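Local coordinates for protein probable starch synthase 4, chloroplastic/amyloplastic (Arabidopsis thaliana, PDB 6GNE) that is a probable plastid starch synthase of the two-domain GT-B glycosyltransferase fold, holding adenosine-5'-diphosphate and glycans in its pockets, at residues 112-115 and 119-122; 267-272 and 382-387; 154-159 and 163-168; 326-331 and 357-362; 197-200 and 204-207. All blocks are in the same frame, centred on the assembly; numbering follows the deposited sequence.

Interaction 1 (112-115 and 119-122); sequences YGEQ and RRFS. With GLC (alpha-D-glucopyranose), chain C.
Phe121 CZ comes to the edge of the Tyr112 ring, CD1 of Tyr112 lying 3.8 Å from it, and the two planes stand 57° apart in an oblique pairing. This is the close-packed, buried half of the contact, with Gln148 of helix 146-150 touching both rings. Tyr112 belongs to a glycan pocket, and one face of its ring is taken by the glucose of chain C, whose C2 rides over the rim of the face while C4 comes within 3.9 Å of Tyr112 CD2. The phenol oxygen of Tyr112 is hydrogen-bonded to Glu18. Toward the outside the fit changes character. Partly exposed Glu114 lays its methylene, not its carboxylate, over one face of the Arg120 guanidinium, with CG 3.5 Å from NH1, and the bend of its chain at chi2 (-69°) leaves OE2 of Glu114 5.4 Å from Arg120 NH1. The carboxylate turns instead to Arg108, while Arg120 pairs with Asp117 and gives NE to the carbonyl of Phe105. Each charged group thus has its main polar partner elsewhere, so the loop 112-115 meets helix 117-134 here through carbon contacts and the flat face of a cation, while Phe121 borders the edge of the sugar-facing tyrosine.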
# COMPACT_ATOMS: atom_id res chain seq x y z
N TYR A 112 -6.16 4.53 -11.73
CA TYR A 112 -6.12 3.22 -12.37
C TYR A 112 -7.47 2.89 -12.97
O TYR A 112 -8.46 3.54 -12.68
CB TYR A 112 -5.83 2.13 -11.36
CG TYR A 112 -4.56 2.27 -10.56
CD1 TYR A 112 -3.36 2.58 -11.18
CD2 TYR A 112 -4.55 2.05 -9.18
CE1 TYR A 112 -2.18 2.67 -10.46
CE2 TYR A 112 -3.39 2.15 -8.44
CZ TYR A 112 -2.19 2.47 -9.08
OH TYR A 112 -1.02 2.55 -8.36
N GLY A 113 -7.47 1.87 -13.81
CA GLY A 113 -8.69 1.25 -14.31
C GLY A 113 -9.12 1.62 -15.71
O GLY A 113 -10.22 1.27 -16.11
N GLU A 114 -8.26 2.28 -16.47
CA GLU A 114 -8.54 2.55 -17.87
C GLU A 114 -8.27 1.28 -18.70
O GLU A 114 -7.46 0.44 -18.33
CB GLU A 114 -7.69 3.71 -18.38
CG GLU A 114 -7.90 5.03 -17.63
CD GLU A 114 -9.27 5.67 -17.89
OE1 GLU A 114 -9.49 6.14 -19.02
OE2 GLU A 114 -10.11 5.72 -16.97
N GLN A 115 -8.94 1.19 -19.86
CA GLN A 115 -8.80 0.04 -20.75
C GLN A 115 -7.38 -0.07 -21.32
O GLN A 115 -6.89 -1.16 -21.59
CB GLN A 115 -9.86 0.08 -21.87
CG GLN A 115 -10.25 -1.27 -22.49
CD GLN A 115 -10.84 -2.32 -21.48
OE1 GLN A 115 -11.25 -2.00 -20.33
NE2 GLN A 115 -10.88 -3.58 -21.92
N ARG A 119 -0.56 0.62 -21.83
CA ARG A 119 0.06 1.66 -22.62
C ARG A 119 0.40 2.88 -21.75
O ARG A 119 1.53 3.40 -21.83
CB ARG A 119 -0.84 2.04 -23.79
CG ARG A 119 -0.87 0.99 -24.90
CD ARG A 119 -1.99 1.22 -25.92
NE ARG A 119 -1.96 2.55 -26.52
CZ ARG A 119 -1.06 2.97 -27.42
NH1 ARG A 119 -1.15 4.21 -27.89
NH2 ARG A 119 -0.06 2.19 -27.84
N ARG A 120 -0.57 3.30 -20.93
CA ARG A 120 -0.41 4.42 -20.00
C ARG A 120 0.87 4.26 -19.19
O ARG A 120 1.73 5.14 -19.21
CB ARG A 120 -1.62 4.53 -19.06
CG ARG A 120 -2.94 4.93 -19.68
CD ARG A 120 -4.09 4.88 -18.68
NE ARG A 120 -4.01 6.00 -17.72
CZ ARG A 120 -4.37 5.98 -16.43
NH1 ARG A 120 -4.86 4.89 -15.84
NH2 ARG A 120 -4.24 7.09 -15.70
N PHE A 121 1.04 3.14 -18.51
CA PHE A 121 2.17 3.01 -17.58
C PHE A 121 3.50 2.56 -18.22
O PHE A 121 4.58 2.89 -17.72
CB PHE A 121 1.76 2.18 -16.36
CG PHE A 121 0.70 2.86 -15.51
CD1 PHE A 121 1.04 3.91 -14.69
CD2 PHE A 121 -0.63 2.44 -15.56
CE1 PHE A 121 0.09 4.53 -13.90
CE2 PHE A 121 -1.60 3.07 -14.79
CZ PHE A 121 -1.25 4.12 -13.95
N SER A 122 3.45 1.80 -19.30
CA SER A 122 4.67 1.54 -20.08
C SER A 122 5.22 2.85 -20.69
O SER A 122 6.43 3.05 -20.73
CB SER A 122 4.46 0.46 -21.15
OG SER A 122 3.51 0.85 -22.10
C1 GLC C . -5.79 -1.92 -10.65
C2 GLC C . -4.28 -1.69 -10.76
C3 GLC C . -3.56 -2.32 -9.57
C4 GLC C . -4.11 -1.69 -8.29
C5 GLC C . -5.60 -1.98 -8.22
C6 GLC C . -6.23 -1.31 -7.00
O2 GLC C . -3.81 -2.20 -12.00
O3 GLC C . -2.16 -2.09 -9.63
O4 GLC C . -3.43 -2.20 -7.15
O5 GLC C . -6.27 -1.47 -9.39
O6 GLC C . -7.65 -1.42 -7.08

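Interaction 2 (267-272 and 382-387); sequences DSWNPA and TIYAAS. With ADP (adenosine-5'-diphosphate), chain F.
The indole of Trp269 and the phenol ring of Tyr384 stand almost perpendicular, their planes 85° apart, in an oblique pairing with centroids 5.6 Å apart. The touching point is a corner of the indole: CZ3 of Trp269 is 3.9 Å from CD2 of Tyr384, about as far as from CE2. Each side chain has CG anti to its carbonyl carbon (chi1 -63° in Trp269, -71° in Tyr384), which sends the two rings toward one another between loop and helix. In the GT-B fold the nucleotide lies in the cleft between two Rossmann-like domains, and here Tyr384, on helix 377-386, lines the adenosine-5'-diphosphate pocket. Its OH is hydrogen-bonded to the ribose O2' at 2.7 Å, with O2' in the plane of the phenol ring at its edge. Further round, Trp269 stacks on His381, the ring of Tyr384 meets that of Phe390, and Ile405 of helix 402-408 touches both Trp269 and Tyr384. Along the loop, Asn270 OD1 accepts from Ala272 N at 3.0 Å, forming an Asx turn.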
# COMPACT_ATOMS: atom_id res chain seq x y z
N ASP A 267 5.29 9.81 11.64
CA ASP A 267 5.15 11.27 11.79
C ASP A 267 3.78 11.73 11.28
O ASP A 267 3.10 12.45 11.98
CB ASP A 267 6.28 12.02 11.08
CG ASP A 267 7.63 11.81 11.76
OD1 ASP A 267 7.67 11.73 13.00
OD2 ASP A 267 8.66 11.73 11.06
N SER A 268 3.40 11.31 10.07
CA SER A 268 2.01 11.47 9.57
C SER A 268 0.96 10.75 10.41
O SER A 268 -0.06 11.32 10.75
CB SER A 268 1.89 10.96 8.13
OG SER A 268 2.36 11.94 7.23
N TRP A 269 1.21 9.48 10.71
CA TRP A 269 0.29 8.68 11.55
C TRP A 269 0.74 8.74 13.00
O TRP A 269 1.50 7.90 13.46
CB TRP A 269 0.19 7.26 11.01
CG TRP A 269 -0.38 7.23 9.62
CD1 TRP A 269 0.30 7.08 8.44
CD2 TRP A 269 -1.75 7.38 9.27
NE1 TRP A 269 -0.57 7.12 7.37
CE2 TRP A 269 -1.83 7.32 7.86
CE3 TRP A 269 -2.92 7.59 10.00
CZ2 TRP A 269 -3.04 7.43 7.18
CZ3 TRP A 269 -4.11 7.70 9.34
CH2 TRP A 269 -4.17 7.62 7.95
N ASN A 270 0.31 9.78 13.70
CA ASN A 270 0.69 10.01 15.09
C ASN A 270 -0.45 10.70 15.83
O ASN A 270 -0.72 11.87 15.56
CB ASN A 270 1.94 10.91 15.16
CG ASN A 270 2.45 11.12 16.59
OD1 ASN A 270 1.83 10.73 17.59
ND2 ASN A 270 3.59 11.75 16.69
N PRO A 271 -1.10 9.99 16.77
CA PRO A 271 -2.24 10.60 17.48
C PRO A 271 -1.91 11.89 18.28
O PRO A 271 -2.79 12.72 18.50
CB PRO A 271 -2.68 9.48 18.43
CG PRO A 271 -1.45 8.67 18.67
CD PRO A 271 -0.80 8.66 17.31
N ALA A 272 -0.66 12.04 18.70
CA ALA A 272 -0.21 13.20 19.48
C ALA A 272 -0.20 14.50 18.69
O ALA A 272 -0.29 15.57 19.29
CB ALA A 272 1.17 12.95 20.09
N THR A 382 -10.11 10.02 12.04
CA THR A 382 -11.00 10.04 13.22
C THR A 382 -11.54 8.65 13.54
O THR A 382 -11.80 8.34 14.70
CB THR A 382 -12.17 11.06 13.07
OG1 THR A 382 -12.88 10.83 11.85
CG2 THR A 382 -11.67 12.50 13.04
N ILE A 383 -11.68 7.78 12.53
CA ILE A 383 -12.14 6.40 12.76
C ILE A 383 -11.11 5.55 13.46
O ILE A 383 -11.46 4.82 14.39
CB ILE A 383 -12.68 5.72 11.48
CG1 ILE A 383 -14.03 6.33 11.10
CG2 ILE A 383 -12.84 4.22 11.69
CD1 ILE A 383 -14.50 5.95 9.71
N TYR A 384 -9.86 5.63 13.02
CA TYR A 384 -8.76 4.94 13.74
C TYR A 384 -8.74 5.44 15.20
O TYR A 384 -8.69 4.64 16.13
CB TYR A 384 -7.40 5.20 13.09
CG TYR A 384 -7.14 4.53 11.75
CD1 TYR A 384 -7.13 3.13 11.62
CD2 TYR A 384 -6.85 5.29 10.61
CE1 TYR A 384 -6.87 2.51 10.40
CE2 TYR A 384 -6.60 4.67 9.37
CZ TYR A 384 -6.60 3.28 9.26
OH TYR A 384 -6.33 2.70 8.04
N ALA A 385 -8.78 6.75 15.40
CA ALA A 385 -8.73 7.32 16.73
C ALA A 385 -9.89 6.88 17.61
O ALA A 385 -9.68 6.47 18.76
CB ALA A 385 -8.73 8.84 16.64
N ALA A 386 -11.12 6.97 17.08
CA ALA A 386 -12.32 6.68 17.86
C ALA A 386 -12.52 5.19 18.20
O ALA A 386 -13.07 4.88 19.24
CB ALA A 386 -13.56 7.20 17.14
N SER A 387 -12.08 4.30 17.33
CA SER A 387 -12.47 2.90 17.43
C SER A 387 -11.71 2.18 18.56
O SER A 387 -10.56 2.51 18.84
CB SER A 387 -12.27 2.19 16.08
OG SER A 387 -10.90 2.15 15.72
PB ADP F . -4.40 -1.91 0.26
O1B ADP F . -3.05 -1.49 -0.25
O2B ADP F . -5.52 -0.94 0.07
O3B ADP F . -4.76 -3.28 -0.27
PA ADP F . -3.17 -1.36 2.81
O1A ADP F . -3.59 -1.70 4.21
O2A ADP F . -1.76 -1.75 2.45
O3A ADP F . -4.26 -2.06 1.85
O5' ADP F . -3.32 0.21 2.53
C5' ADP F . -4.56 0.90 2.69
C4' ADP F . -4.41 2.42 2.89
O4' ADP F . -5.51 3.10 2.27
C3' ADP F . -4.49 2.85 4.34
O3' ADP F . -3.79 4.08 4.49
C2' ADP F . -5.96 3.10 4.56
O2' ADP F . -6.21 3.99 5.64
C1' ADP F . -6.34 3.73 3.25
N9 ADP F . -7.75 3.51 2.87
C8 ADP F . -8.29 2.40 2.36
N7 ADP F . -9.60 2.59 2.09
C5 ADP F . -9.92 3.85 2.43
C6 ADP F . -11.14 4.71 2.42
N6 ADP F . -12.32 4.22 1.97
N1 ADP F . -11.01 5.99 2.87
C2 ADP F . -9.82 6.46 3.33
N3 ADP F . -8.70 5.73 3.38
C4 ADP F . -8.69 4.45 2.95

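Interaction 3 (154-159 and 163-168); sequences PLYWDL and KGLDSA. With GLC (alpha-D-glucopyranose), chain D.
Tyr156 supplies the polar link of this contact: Ala168 N donates to its hydroxyl, with 2.9 Å between Ala168 N and Tyr156 OH and an N-H...O angle of 152°. The ring gets there because CG is anti to the backbone N (chi1 -178°), which carries it off the helix and across to the loop. The carbonyl of Leu165 also lies close to this buried hydroxyl, 3.2 Å from Leu165 O to Tyr156 OH. Two apolar contacts accompany the bond. CB of Ala168 sits 3.9 Å from Tyr156 CZ, and CD2 of Leu165 approaches Tyr156 CE1. Ile142 of strand 141-145 touches both Tyr156 and Ala168. Helix 152-160 and the loop 163-168 follow strand 141-145 and precede its parallel neighbour 169-174 in the chain, so the contact is part of a beta-alpha-beta crossover in the N-terminal Rossmann-like domain, and the tyrosine ties the helix to the residue just before the second strand. At the exposed end the aliphatic chain of Lys163 runs past the carbonyl of Leu159, with CG 3.4 Å from Leu159 O. The sugar contact is on Trp157, part of a five-residue glycan pocket. One face of its indole rests on Tyr156 CD2; over the opposite face lies the glucose of chain D, whose O5 is 3.2 Å from Trp157 CZ3, while Trp157 NE1 makes a weak hydrogen bond to Phe222 O.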
# COMPACT_ATOMS: atom_id res chain seq x y z
N PRO A 154 13.75 -4.02 -17.58
CA PRO A 154 14.26 -4.37 -18.92
C PRO A 154 14.61 -3.14 -19.78
O PRO A 154 15.62 -3.20 -20.50
CB PRO A 154 13.12 -5.16 -19.56
CG PRO A 154 11.89 -4.77 -18.78
CD PRO A 154 12.36 -4.50 -17.39
N LEU A 155 13.83 -2.07 -19.70
CA LEU A 155 14.16 -0.81 -20.37
C LEU A 155 15.55 -0.30 -20.00
O LEU A 155 16.36 0.01 -20.90
CB LEU A 155 13.10 0.27 -20.10
CG LEU A 155 11.80 0.11 -20.91
CD1 LEU A 155 10.69 1.02 -20.41
CD2 LEU A 155 12.04 0.38 -22.38
N TYR A 156 15.84 -0.26 -18.70
CA TYR A 156 17.14 0.23 -18.23
C TYR A 156 18.29 -0.54 -18.85
O TYR A 156 19.22 0.06 -19.38
CB TYR A 156 17.23 0.17 -16.70
CG TYR A 156 18.53 0.72 -16.16
CD1 TYR A 156 18.78 2.08 -16.16
CD2 TYR A 156 19.52 -0.12 -15.66
CE1 TYR A 156 19.97 2.59 -15.65
CE2 TYR A 156 20.71 0.38 -15.14
CZ TYR A 156 20.93 1.73 -15.14
OH TYR A 156 22.10 2.24 -14.64
N TRP A 157 18.22 -1.88 -18.79
CA TRP A 157 19.32 -2.72 -19.25
C TRP A 157 19.43 -2.77 -20.78
O TRP A 157 20.53 -2.73 -21.31
CB TRP A 157 19.21 -4.14 -18.65
CG TRP A 157 19.44 -4.11 -17.17
CD1 TRP A 157 18.56 -4.47 -16.22
CD2 TRP A 157 20.62 -3.67 -16.48
NE1 TRP A 157 19.11 -4.27 -14.97
CE2 TRP A 157 20.37 -3.77 -15.10
CE3 TRP A 157 21.88 -3.20 -16.90
CZ2 TRP A 157 21.32 -3.44 -14.13
CZ3 TRP A 157 22.83 -2.86 -15.93
CH2 TRP A 157 22.54 -2.99 -14.56
N ASP A 158 18.30 -2.80 -21.47
CA ASP A 158 18.30 -2.91 -22.93
C ASP A 158 18.54 -1.58 -23.64
O ASP A 158 19.23 -1.55 -24.64
CB ASP A 158 17.01 -3.61 -23.40
CG ASP A 158 16.99 -5.12 -23.03
OD1 ASP A 158 17.88 -5.64 -22.30
OD2 ASP A 158 16.04 -5.79 -23.49
N LEU A 159 18.07 -0.46 -23.08
CA LEU A 159 18.16 0.84 -23.78
C LEU A 159 18.89 2.01 -23.08
O LEU A 159 19.18 3.01 -23.76
CB LEU A 159 16.75 1.28 -24.17
CG LEU A 159 15.96 0.29 -25.05
CD1 LEU A 159 14.50 0.73 -25.21
CD2 LEU A 159 16.62 0.07 -26.41
N LYS A 163 23.51 3.67 -23.24
CA LYS A 163 23.36 5.05 -23.75
C LYS A 163 24.08 6.08 -22.86
O LYS A 163 23.94 7.29 -23.09
CB LYS A 163 21.86 5.41 -23.85
CG LYS A 163 21.26 5.32 -25.24
CD LYS A 163 19.90 6.03 -25.27
CE LYS A 163 19.39 6.27 -26.69
NZ LYS A 163 18.66 5.07 -27.19
N GLY A 164 24.83 5.62 -21.85
CA GLY A 164 25.41 6.52 -20.83
C GLY A 164 24.86 6.38 -19.42
O GLY A 164 25.55 6.72 -18.47
N LEU A 165 23.62 5.90 -19.27
CA LEU A 165 22.97 5.67 -17.94
C LEU A 165 23.22 4.19 -17.46
O LEU A 165 22.34 3.33 -17.59
CB LEU A 165 21.45 6.04 -18.00
CG LEU A 165 20.62 6.81 -16.93
CD1 LEU A 165 19.13 6.54 -17.10
CD2 LEU A 165 21.05 6.53 -15.49
N ASP A 166 24.41 3.92 -16.91
CA ASP A 166 24.83 2.58 -16.42
C ASP A 166 25.36 2.61 -14.95
O ASP A 166 25.99 1.65 -14.47
CB ASP A 166 25.88 1.98 -17.38
CG ASP A 166 27.03 2.95 -17.71
OD1 ASP A 166 26.88 3.78 -18.65
OD2 ASP A 166 28.08 2.89 -17.04
N SER A 167 25.06 3.70 -14.24
CA SER A 167 25.46 3.91 -12.84
C SER A 167 24.65 3.08 -11.81
O SER A 167 25.16 2.74 -10.73
CB SER A 167 25.35 5.42 -12.49
OG SER A 167 24.00 5.92 -12.54
N ALA A 168 23.39 2.74 -12.14
CA ALA A 168 22.44 2.27 -11.16
C ALA A 168 22.27 0.76 -11.10
O ALA A 168 22.41 0.06 -12.08
CB ALA A 168 21.09 2.92 -11.41
C1 GLC D . 24.27 -6.46 -15.12
C2 GLC D . 23.18 -7.00 -14.20
C3 GLC D . 22.31 -8.01 -14.95
C4 GLC D . 21.84 -7.46 -16.28
C5 GLC D . 22.98 -6.91 -17.13
C6 GLC D . 22.47 -6.29 -18.44
O1 GLC D . 25.23 -7.50 -15.37
O2 GLC D . 23.81 -7.61 -13.07
O3 GLC D . 21.14 -8.37 -14.20
O4 GLC D . 21.27 -8.53 -17.01
O5 GLC D . 23.71 -5.95 -16.34
O6 GLC D . 22.89 -7.04 -19.59

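Interaction 4 (326-331 and 357-362); sequences LIRHAI and EGIEQQ
Two neighbouring helices of the C-terminal Rossmann-like domain, 324-336 and 350-362, touch here beside its parallel sheet, and the meeting point is Ile359. This isoleucine reaches from helix 350-362 to two residues one turn apart on the other helix, Arg328 and Ile331. Its CD1 is 3.7 Å from CG of Arg328 and 3.8 Å from NE of the same arginine, lying over one face of the guanidinium. Arg328 can offer both methylene and guanidinium because CG is anti to the backbone N (chi1 -176°) and the chain stays extended as far as NE, crossing the isoleucine at a slant. The other branch of Ile359 serves the inner side: CG2 is 4.2 Å from CD1 of Ile331, a looser apolar touch. Beneath them the sheet closes the base, Val369 against Ile331 and Leu371 against Ile359. Glu355 forms a weak, long ion pair with Arg328 NE. Moving outward from the strands, the contact thus passes from aliphatic packing at Ile331 to the carbon chain and flat cation of partly exposed Arg328. The two helices are joined at this point by dispersion and the exclusion of water, without a directional bond between the two segments.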
# COMPACT_ATOMS: atom_id res chain seq x y z
N LEU A 326 -16.93 -11.68 5.15
CA LEU A 326 -16.63 -11.56 6.58
C LEU A 326 -16.85 -10.17 7.14
O LEU A 326 -17.28 -10.03 8.27
CB LEU A 326 -15.19 -12.03 6.89
CG LEU A 326 -14.98 -13.52 6.62
CD1 LEU A 326 -13.51 -13.85 6.80
CD2 LEU A 326 -15.90 -14.38 7.53
N ILE A 327 -16.56 -9.14 6.35
CA ILE A 327 -16.84 -7.78 6.76
C ILE A 327 -18.36 -7.58 6.90
O ILE A 327 -18.83 -7.06 7.91
CB ILE A 327 -16.26 -6.75 5.79
CG1 ILE A 327 -14.73 -6.80 5.88
CG2 ILE A 327 -16.72 -5.36 6.14
CD1 ILE A 327 -13.99 -6.06 4.78
N ARG A 328 -19.11 -8.00 5.88
CA ARG A 328 -20.56 -8.02 5.96
C ARG A 328 -21.06 -8.72 7.23
O ARG A 328 -21.88 -8.15 7.95
CB ARG A 328 -21.13 -8.71 4.75
CG ARG A 328 -22.65 -8.69 4.69
CD ARG A 328 -23.21 -9.69 3.70
NE ARG A 328 -24.51 -9.21 3.23
CZ ARG A 328 -25.68 -9.38 3.86
NH1 ARG A 328 -26.80 -8.90 3.31
NH2 ARG A 328 -25.75 -10.01 5.04
N HIS A 329 -20.56 -9.92 7.51
CA HIS A 329 -20.96 -10.67 8.69
C HIS A 329 -20.65 -9.93 9.97
O HIS A 329 -21.45 -9.90 10.89
CB HIS A 329 -20.30 -12.05 8.74
CG HIS A 329 -20.54 -12.79 10.03
ND1 HIS A 329 -21.80 -13.20 10.41
CD2 HIS A 329 -19.70 -13.16 11.03
CE1 HIS A 329 -21.72 -13.81 11.58
NE2 HIS A 329 -20.46 -13.81 11.98
N ALA A 330 -19.48 -9.32 10.02
CA ALA A 330 -19.01 -8.60 11.21
C ALA A 330 -19.90 -7.44 11.59
O ALA A 330 -19.98 -7.11 12.76
CB ALA A 330 -17.59 -8.10 10.98
N ILE A 331 -20.54 -6.81 10.60
CA ILE A 331 -21.44 -5.73 10.89
C ILE A 331 -22.56 -6.25 11.79
O ILE A 331 -22.81 -5.70 12.87
CB ILE A 331 -22.03 -5.09 9.62
CG1 ILE A 331 -20.96 -4.32 8.86
CG2 ILE A 331 -23.18 -4.13 9.96
CD1 ILE A 331 -21.32 -4.02 7.41
N GLU A 357 -24.41 -0.92 -0.30
CA GLU A 357 -25.40 0.14 -0.42
C GLU A 357 -26.74 -0.28 0.21
O GLU A 357 -27.42 0.55 0.81
CB GLU A 357 -25.63 0.56 -1.88
CG GLU A 357 -24.70 1.68 -2.33
CD GLU A 357 -24.65 1.93 -3.85
OE1 GLU A 357 -23.73 2.66 -4.27
OE2 GLU A 357 -25.52 1.41 -4.61
N GLY A 358 -27.10 -1.56 0.05
CA GLY A 358 -28.31 -2.14 0.66
C GLY A 358 -28.25 -2.20 2.17
O GLY A 358 -29.20 -1.85 2.87
N ILE A 359 -27.11 -2.63 2.68
CA ILE A 359 -26.86 -2.66 4.12
C ILE A 359 -26.89 -1.25 4.71
O ILE A 359 -27.38 -1.04 5.80
CB ILE A 359 -25.52 -3.34 4.45
CG1 ILE A 359 -25.54 -4.81 4.04
CG2 ILE A 359 -25.22 -3.23 5.93
CD1 ILE A 359 -24.20 -5.43 3.84
N GLU A 360 -26.37 -0.28 3.96
CA GLU A 360 -26.29 1.08 4.44
C GLU A 360 -27.67 1.64 4.65
O GLU A 360 -27.93 2.17 5.71
CB GLU A 360 -25.45 1.95 3.49
CG GLU A 360 -25.11 3.31 4.04
CD GLU A 360 -25.40 4.44 3.07
OE1 GLU A 360 -26.44 5.14 3.30
OE2 GLU A 360 -24.64 4.58 2.07
N GLN A 361 -28.55 1.51 3.67
CA GLN A 361 -29.94 1.97 3.77
C GLN A 361 -30.71 1.39 4.95
O GLN A 361 -31.47 2.08 5.67
CB GLN A 361 -30.74 1.54 2.50
CG GLN A 361 -31.01 2.61 1.46
CD GLN A 361 -29.81 2.92 0.57
OE1 GLN A 361 -29.76 2.51 -0.60
NE2 GLN A 361 -28.80 3.62 1.14
N GLN A 362 -30.50 0.08 5.12
CA GLN A 362 -31.00 -0.68 6.28
C GLN A 362 -30.68 0.02 7.64
O GLN A 362 -31.48 -0.06 8.58
CB GLN A 362 -30.41 -2.10 6.22
CG GLN A 362 -31.24 -3.19 6.87
CD GLN A 362 -30.82 -4.59 6.44
OE1 GLN A 362 -31.31 -5.13 5.47
NE2 GLN A 362 -29.90 -5.18 7.17

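Interaction 5 (197-200 and 204-207); sequences QLNR and MQDH
Leu198 O receives the shortest polar bond here, from Met204 N at 2.8 Å, with an N-H...O angle of 153°. The bond closes a loop that follows the short helix 195-198, and its first step is an inverse gamma turn centred on Asn199, where Arg200 N also gives a weak bond to Leu198 O. Two backbone donors therefore converge on one carbonyl at the helix end. The next residue, Gln205, makes a long, weak bond from its N to Arg200 O. A side-chain bond adds to these. Asn199 sends its amide to Gln205, whose NE2 bonds weakly to Asn199 OD1 at 3.4 Å; the two amide planes are 84° apart, and Gly210 O is a second weak acceptor for the same NE2. CB of Gln205 is equally near that oxygen of Asn199. On the buried flank Leu198 and Met204 lie side by side, pointing the same way. Beyond them, the backbone of Met204 bonds to Asn214 and that of Asp206 to Arg212, leading the loop into the small antiparallel sheet of strands 183-184 and 212-213. The sulfur of Met204 rests against the leucine, SD 4.0 Å from Leu198 CD2.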
# COMPACT_ATOMS: atom_id res chain seq x y z
N GLN A 197 13.13 -10.82 -28.58
CA GLN A 197 14.13 -11.09 -27.52
C GLN A 197 13.48 -11.38 -26.18
O GLN A 197 13.91 -12.30 -25.47
CB GLN A 197 15.14 -9.92 -27.35
CG GLN A 197 16.22 -9.84 -28.45
CD GLN A 197 17.08 -11.12 -28.54
OE1 GLN A 197 16.96 -11.90 -29.48
NE2 GLN A 197 17.93 -11.34 -27.55
N LEU A 198 12.46 -10.60 -25.84
CA LEU A 198 11.84 -10.65 -24.51
C LEU A 198 10.66 -11.62 -24.37
O LEU A 198 10.37 -12.07 -23.25
CB LEU A 198 11.47 -9.23 -24.03
CG LEU A 198 12.68 -8.35 -23.70
CD1 LEU A 198 12.28 -6.90 -23.65
CD2 LEU A 198 13.31 -8.75 -22.38
N ASN A 199 9.98 -11.95 -25.47
CA ASN A 199 8.91 -12.95 -25.43
C ASN A 199 9.52 -14.36 -25.55
O ASN A 199 9.29 -15.06 -26.53
CB ASN A 199 7.85 -12.67 -26.51
CG ASN A 199 6.60 -13.50 -26.35
OD1 ASN A 199 6.47 -14.26 -25.41
ND2 ASN A 199 5.68 -13.37 -27.28
N ARG A 200 10.32 -14.75 -24.55
CA ARG A 200 10.93 -16.07 -24.41
C ARG A 200 10.70 -16.57 -22.98
O ARG A 200 10.65 -15.74 -22.05
CB ARG A 200 12.43 -15.98 -24.69
CG ARG A 200 12.72 -15.51 -26.10
CD ARG A 200 14.08 -15.92 -26.63
NE ARG A 200 14.24 -15.37 -27.98
CZ ARG A 200 13.81 -15.95 -29.11
NH1 ARG A 200 14.01 -15.33 -30.27
NH2 ARG A 200 13.16 -17.13 -29.11
N MET A 204 10.25 -12.77 -20.49
CA MET A 204 9.01 -12.12 -20.06
C MET A 204 7.72 -12.79 -20.56
O MET A 204 6.64 -12.29 -20.30
CB MET A 204 8.99 -10.67 -20.54
CG MET A 204 10.03 -9.77 -19.91
SD MET A 204 9.83 -8.06 -20.51
CE MET A 204 8.19 -7.68 -19.86
N GLN A 205 7.82 -13.91 -21.29
CA GLN A 205 6.63 -14.66 -21.70
C GLN A 205 5.85 -15.09 -20.46
O GLN A 205 6.44 -15.62 -19.53
CB GLN A 205 7.03 -15.92 -22.48
CG GLN A 205 5.86 -16.73 -23.03
CD GLN A 205 6.31 -17.84 -23.96
OE1 GLN A 205 6.81 -18.89 -23.52
NE2 GLN A 205 6.15 -17.62 -25.26
N ASP A 206 4.53 -14.89 -20.45
CA ASP A 206 3.70 -15.33 -19.32
C ASP A 206 3.92 -16.84 -19.02
O ASP A 206 4.51 -17.60 -19.81
CB ASP A 206 2.22 -14.90 -19.50
CG ASP A 206 1.42 -15.05 -18.20
OD1 ASP A 206 1.96 -14.71 -17.13
OD2 ASP A 206 0.31 -15.61 -18.26
N HIS A 207 3.57 -17.21 -17.81
CA HIS A 207 3.73 -18.58 -17.32
C HIS A 207 2.67 -19.50 -17.89
O HIS A 207 2.95 -20.67 -18.06
CB HIS A 207 3.73 -18.57 -15.77
CG HIS A 207 2.70 -17.66 -15.15
ND1 HIS A 207 1.36 -17.97 -15.10
CD2 HIS A 207 2.82 -16.43 -14.56
CE1 HIS A 207 0.70 -16.98 -14.51
NE2 HIS A 207 1.57 -16.04 -14.17

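Overall arrangement
Interactions 1, 3 and 5 lie in the N-terminal domain, while interaction 4 belongs to the C-terminal one and interaction 2 sits beside the nucleotide. Interactions 1, 2 and 4 are mostly buried and rest on rings, aliphatic groups and guanidinium faces; interactions 3 and 5, each partly buried and farther from the centre of the chain, add hydrogen bonds between their segments. Interactions 3 and 5 touch directly: Asp158 OD2 is 3.9 Å from Leu198 CD1, and Pro154 meets Met204. Interactions 1 and 3 each present an aromatic face to a different glucose, whereas interaction 2 offers a hydroxyl to a ribose. Interaction 4 is nested in the chain between the two segments of interaction 2.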